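Local coordinates for protein glucosamine kinase (Streptacidiphilus jiangxiensis, PDB 6HWJ) that phosphorylates D-glucosamine at the expense of ATP to give D-glucosamine 6-phosphate, using magnesium ions and acting as a monomer, at residues Pro3-Leu8 / Gly68-Ser73; Val47-Val50 / Ala56-Thr59. All blocks are in the same frame, centred on the assembly; numbering follows the deposited sequence.

Interaction 1: Pro3-Leu8 / Gly68-Ser73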
loop_
_atom_site.group_PDB
_atom_site.type_symbol
_atom_site.label_atom_id
_atom_site.label_comp_id
_atom_site.label_asym_id
_atom_site.label_seq_id
_atom_site.Cartn_x
_atom_site.Cartn_y
_atom_site.Cartn_z
ATOM N N PRO A 3 23.632 28.880 16.333
ATOM C CA PRO A 3 22.973 29.162 15.054
ATOM C C PRO A 3 21.525 28.704 15.098
ATOM O O PRO A 3 21.123 27.873 15.921
ATOM C CB PRO A 3 23.788 28.357 14.032
ATOM C CG PRO A 3 25.089 28.063 14.706
ATOM C CD PRO A 3 24.782 27.967 16.173
ATOM N N ASN A 4 20.723 29.284 14.214
ATOM C CA ASN A 4 19.393 28.754 14.015
ATOM C C ASN A 4 19.492 27.418 13.275
ATOM O O ASN A 4 20.561 27.008 12.808
ATOM C CB ASN A 4 18.524 29.751 13.261
ATOM C CG ASN A 4 19.103 30.131 11.924
ATOM O OD1 ASN A 4 19.786 29.343 11.280
ATOM N ND2 ASN A 4 18.835 31.355 11.499
ATOM N N TRP A 5 18.355 26.734 13.177
ATOM C CA TRP A 5 18.339 25.449 12.494
ATOM C C TRP A 5 18.809 25.581 11.052
ATOM O O TRP A 5 19.489 24.690 10.536
ATOM C CB TRP A 5 16.935 24.859 12.538
ATOM C CG TRP A 5 16.506 24.330 13.870
ATOM C CD1 TRP A 5 15.699 24.954 14.777
ATOM C CD2 TRP A 5 16.833 23.057 14.439
ATOM N NE1 TRP A 5 15.499 24.150 15.851
ATOM C CE2 TRP A 5 16.180 22.977 15.677
ATOM C CE3 TRP A 5 17.615 21.979 14.019
ATOM C CZ2 TRP A 5 16.287 21.869 16.511
ATOM C CZ3 TRP A 5 17.715 20.880 14.840
ATOM C CH2 TRP A 5 17.059 20.832 16.074
ATOM N N SER A 6 18.455 26.688 10.383
ATOM C CA SER A 6 18.848 26.877 8.991
ATOM C C SER A 6 20.362 26.886 8.837
ATOM O O SER A 6 20.904 26.261 7.920
ATOM C CB SER A 6 18.264 28.189 8.440
ATOM O OG SER A 6 16.848 28.198 8.563
ATOM N N GLU A 7 21.058 27.618 9.708
ATOM C CA GLU A 7 22.512 27.693 9.630
ATOM C C GLU A 7 23.159 26.360 9.972
ATOM O O GLU A 7 24.184 25.994 9.390
ATOM C CB GLU A 7 23.043 28.771 10.578
ATOM C CG GLU A 7 22.584 30.182 10.283
ATOM C CD GLU A 7 22.985 31.146 11.394
ATOM O OE1 GLU A 7 23.884 31.987 11.169
ATOM O OE2 GLU A 7 22.413 31.048 12.503
ATOM N N LEU A 8 22.599 25.628 10.934
ATOM C CA LEU A 8 23.143 24.315 11.255
ATOM C C LEU A 8 23.006 23.368 10.067
ATOM O O LEU A 8 23.929 22.610 9.760
ATOM C CB LEU A 8 22.444 23.732 12.487
ATOM C CG LEU A 8 22.817 24.328 13.849
ATOM C CD1 LEU A 8 21.894 23.749 14.924
ATOM C CD2 LEU A 8 24.281 24.080 14.220
ATOM N N GLY A 68 28.725 17.319 16.953
ATOM C CA GLY A 68 28.814 17.788 15.578
ATOM C C GLY A 68 27.934 18.970 15.215
ATOM O O GLY A 68 27.964 19.442 14.075
ATOM N N GLY A 69 27.159 19.468 16.167
ATOM C CA GLY A 69 26.253 20.566 15.899
ATOM C C GLY A 69 24.832 20.071 15.694
ATOM O O GLY A 69 23.946 20.279 16.536
ATOM N N VAL A 70 24.598 19.405 14.569
ATOM C CA VAL A 70 23.325 18.756 14.302
ATOM C C VAL A 70 23.626 17.426 13.632
ATOM O O VAL A 70 24.621 17.273 12.928
ATOM C CB VAL A 70 22.395 19.623 13.439
ATOM C CG1 VAL A 70 22.955 19.737 12.011
ATOM C CG2 VAL A 70 20.996 19.050 13.415
ATOM N N ARG A 71 22.769 16.450 13.859
ATOM C CA ARG A 71 22.859 15.196 13.131
ATOM C C ARG A 71 21.465 14.618 12.966
ATOM O O ARG A 71 20.500 15.080 13.570
ATOM C CB ARG A 71 23.799 14.220 13.840
ATOM C CG ARG A 71 23.321 13.795 15.205
ATOM C CD ARG A 71 24.358 12.887 15.918
ATOM N NE ARG A 71 23.963 12.649 17.299
ATOM C CZ ARG A 71 22.973 11.837 17.664
ATOM N NH1 ARG A 71 22.280 11.173 16.741
ATOM N NH2 ARG A 71 22.674 11.682 18.944
ATOM N N ARG A 72 21.367 13.613 12.114
ATOM C CA ARG A 72 20.107 12.929 11.892
ATOM C C ARG A 72 19.799 12.031 13.081
ATOM O O ARG A 72 20.652 11.257 13.531
ATOM C CB ARG A 72 20.160 12.106 10.601
ATOM C CG ARG A 72 18.813 11.531 10.227
ATOM C CD ARG A 72 18.886 10.600 9.004
ATOM N NE ARG A 72 17.542 10.245 8.546
ATOM C CZ ARG A 72 16.808 9.279 9.085
ATOM N NH1 ARG A 72 17.289 8.550 10.093
ATOM N NH2 ARG A 72 15.586 9.028 8.614
ATOM N N SER A 73 18.584 12.154 13.602
ATOM C CA SER A 73 18.181 11.363 14.746
ATOM C C SER A 73 18.270 9.873 14.461
ATOM O O SER A 73 17.948 9.408 13.363
ATOM C CB SER A 73 16.754 11.739 15.145
ATOM O OG SER A 73 16.629 13.147 15.062
#
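Val70 meets Trp5 and Leu8 where the short N-terminal helix 5-11 rests against strand 69-72 of an antiparallel sheet, an apolar helix-on-strand contact whose centre lies about 34 Å from the centre of the chain. From its CB, the Val70 side chain divides between two neighbours. CG1, held between its own backbone N and carbonyl carbon (chi1 69°), is directed at the first turn of the helix. Val70 CG1 lies 3.8 Å from the carbonyl O of Leu8. The same methyl also meets Leu8 CB, with 4.1 Å between CG1 of Val70 and that atom. Val70 CG2 turns instead to the indole, 4.0 Å from Trp5 CZ3, at the ring edge and near its plane rather than over a face. Further out, Leu8 CD2 reaches the backbone of Gly69, coming within 4.3 Å of its C atom. Gly68 and Gly69 both stand opposite Asp65 in a classic beta bulge; at the backbone angles of Gly69 a CB would run into the carbonyl O of the preceding residue, and it would also point at Leu8 CD2.

Arg64 of the adjoining strand 57-65 lies beside the helix start: it makes a cation-pi contact with Trp5, donates through NH1 to Pro3 O and packs against Leu8. The helix start itself is fixed by a capping box between Asn4, the N-cap, and Glu7. Asn4 N gives a bond of 3.0 Å to Glu7 OE2, which accepts through its anti lone pair. In return, Glu7 N donates to Asn4 OD1 over 2.7 Å, nearly straight at 162°.

Interaction 2: Val47-Val50 / Ala56-Thr59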
loop_
_atom_site.group_PDB
_atom_site.type_symbol
_atom_site.label_atom_id
_atom_site.label_comp_id
_atom_site.label_asym_id
_atom_site.label_seq_id
_atom_site.Cartn_x
_atom_site.Cartn_y
_atom_site.Cartn_z
ATOM N N VAL A 47 11.862 18.211 13.104
ATOM C CA VAL A 47 11.646 17.584 11.808
ATOM C C VAL A 47 11.954 18.628 10.751
ATOM O O VAL A 47 11.335 19.701 10.730
ATOM C CB VAL A 47 10.225 17.061 11.641
ATOM C CG1 VAL A 47 10.124 16.271 10.311
ATOM C CG2 VAL A 47 9.806 16.163 12.812
ATOM N N GLY A 48 12.923 18.333 9.897
ATOM C CA GLY A 48 13.333 19.238 8.853
ATOM C C GLY A 48 12.876 18.710 7.505
ATOM O O GLY A 48 12.841 17.499 7.286
ATOM N N VAL A 49 12.496 19.629 6.630
ATOM C CA VAL A 49 12.351 19.381 5.204
ATOM C C VAL A 49 13.555 20.032 4.545
ATOM O O VAL A 49 13.693 21.261 4.558
ATOM C CB VAL A 49 11.033 19.945 4.664
ATOM C CG1 VAL A 49 10.973 19.775 3.159
ATOM C CG2 VAL A 49 9.847 19.258 5.348
ATOM N N VAL A 50 14.461 19.209 4.027
ATOM C CA VAL A 50 15.778 19.651 3.600
ATOM C C VAL A 50 15.912 19.399 2.109
ATOM O O VAL A 50 15.457 18.373 1.590
ATOM C CB VAL A 50 16.900 18.953 4.387
ATOM C CG1 VAL A 50 18.268 19.448 3.967
ATOM C CG2 VAL A 50 16.683 19.169 5.888
ATOM N N ALA A 56 16.760 17.708 -4.779
ATOM C CA ALA A 56 16.054 16.628 -4.106
ATOM C C ALA A 56 15.651 17.054 -2.696
ATOM O O ALA A 56 16.422 17.699 -1.984
ATOM C CB ALA A 56 16.918 15.378 -4.040
ATOM N N ARG A 57 14.433 16.701 -2.301
ATOM C CA ARG A 57 13.877 17.079 -1.008
ATOM C C ARG A 57 13.791 15.866 -0.102
ATOM O O ARG A 57 13.552 14.745 -0.558
ATOM C CB ARG A 57 12.483 17.692 -1.138
ATOM C CG ARG A 57 12.456 19.056 -1.761
ATOM C CD ARG A 57 11.210 19.827 -1.306
ATOM N NE ARG A 57 9.969 19.104 -1.574
ATOM C CZ ARG A 57 8.766 19.511 -1.176
ATOM N NH1 ARG A 57 7.693 18.787 -1.461
ATOM N NH2 ARG A 57 8.637 20.635 -0.490
ATOM N N TRP A 58 13.954 16.109 1.203
ATOM C CA TRP A 58 14.079 15.041 2.176
ATOM C C TRP A 58 13.371 15.399 3.477
ATOM O O TRP A 58 13.422 16.545 3.920
ATOM C CB TRP A 58 15.567 14.768 2.510
ATOM C CG TRP A 58 16.454 14.583 1.314
ATOM C CD1 TRP A 58 16.984 15.570 0.514
ATOM C CD2 TRP A 58 16.933 13.345 0.796
ATOM N NE1 TRP A 58 17.766 15.008 -0.462
ATOM C CE2 TRP A 58 17.744 13.644 -0.317
ATOM C CE3 TRP A 58 16.741 12.004 1.155
ATOM C CZ2 TRP A 58 18.364 12.649 -1.082
ATOM C CZ3 TRP A 58 17.374 11.021 0.401
ATOM C CH2 TRP A 58 18.166 11.347 -0.699
ATOM N N THR A 59 12.745 14.411 4.096
ATOM C CA THR A 59 12.291 14.518 5.481
ATOM C C THR A 59 13.437 14.062 6.363
ATOM O O THR A 59 13.932 12.945 6.198
ATOM C CB THR A 59 11.062 13.659 5.759
ATOM O OG1 THR A 59 10.008 14.037 4.875
ATOM C CG2 THR A 59 10.589 13.813 7.222
#
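With chi1 at -50°, Trp58 sets CG beside its own backbone N, which brings CD1 of the Trp58 indole to 3.4 Å from Val50 O, lying in the ring plane. The two residues form a hydrogen-bonded antiparallel pair in the beta hairpin of strands 45-51 and 57-65. Val50 N donates to Trp58 O over 2.9 Å in an almost straight bond (167°) that stays in the carbonyl plane. The return bond from Trp58 N to Val50 O is shorter, 2.7 Å, but bent to 132°. Val50 O thus takes the amide of Trp58 and is also approached by Arg57 CA, at 3.3 Å, in a CA-H...O contact. A matching contact joins Val49 CA to Trp58 O, again at 3.3 Å. Beside the turn, Ser52 OG bonds Trp58 NE1 and also Ala56 O, so the pyrrole N-H of the indole is tied to the connection between the strands.

Val49 and Thr59 make the neighbouring non-hydrogen-bonded pair. Their side chains lie on the sheet face covered by Leu138 and Leu181, the reverse of the one carrying Val50 and Trp58. Arg57 extends past Val49 with a bend at chi3, and its NH1 is held by a salt bridge to Glu174 and a hydrogen bond to Pro139 O. The side chain of Thr59 lies about 10 Å from that of Lys133, which probably binds ATP. At the far end, Val47 CG1 touches Thr59 CG2 at 4.0 Å.

Overall arrangement
Both contacts reach the same antiparallel sheet, with centres about 13 Å apart; they do not meet, their nearest atoms being about 5 Å apart. In sequence, interaction 2 falls between the two segments of interaction 1, and strand 57-65, one side of the hairpin, precedes strand 69-72. Interaction 2 is wholly buried and held by backbone bonds between adjacent strands, with side chains on both sheet faces. Interaction 1, toward the periphery, is partly buried and joins helix to strand by apolar contact, with no polar bond between its segments; strand 69-72 bonds to strand 57-65. In each, a tryptophan also has a cation-pi partner outside the segments, Arg64 for Trp5 and Arg137 for Trp58.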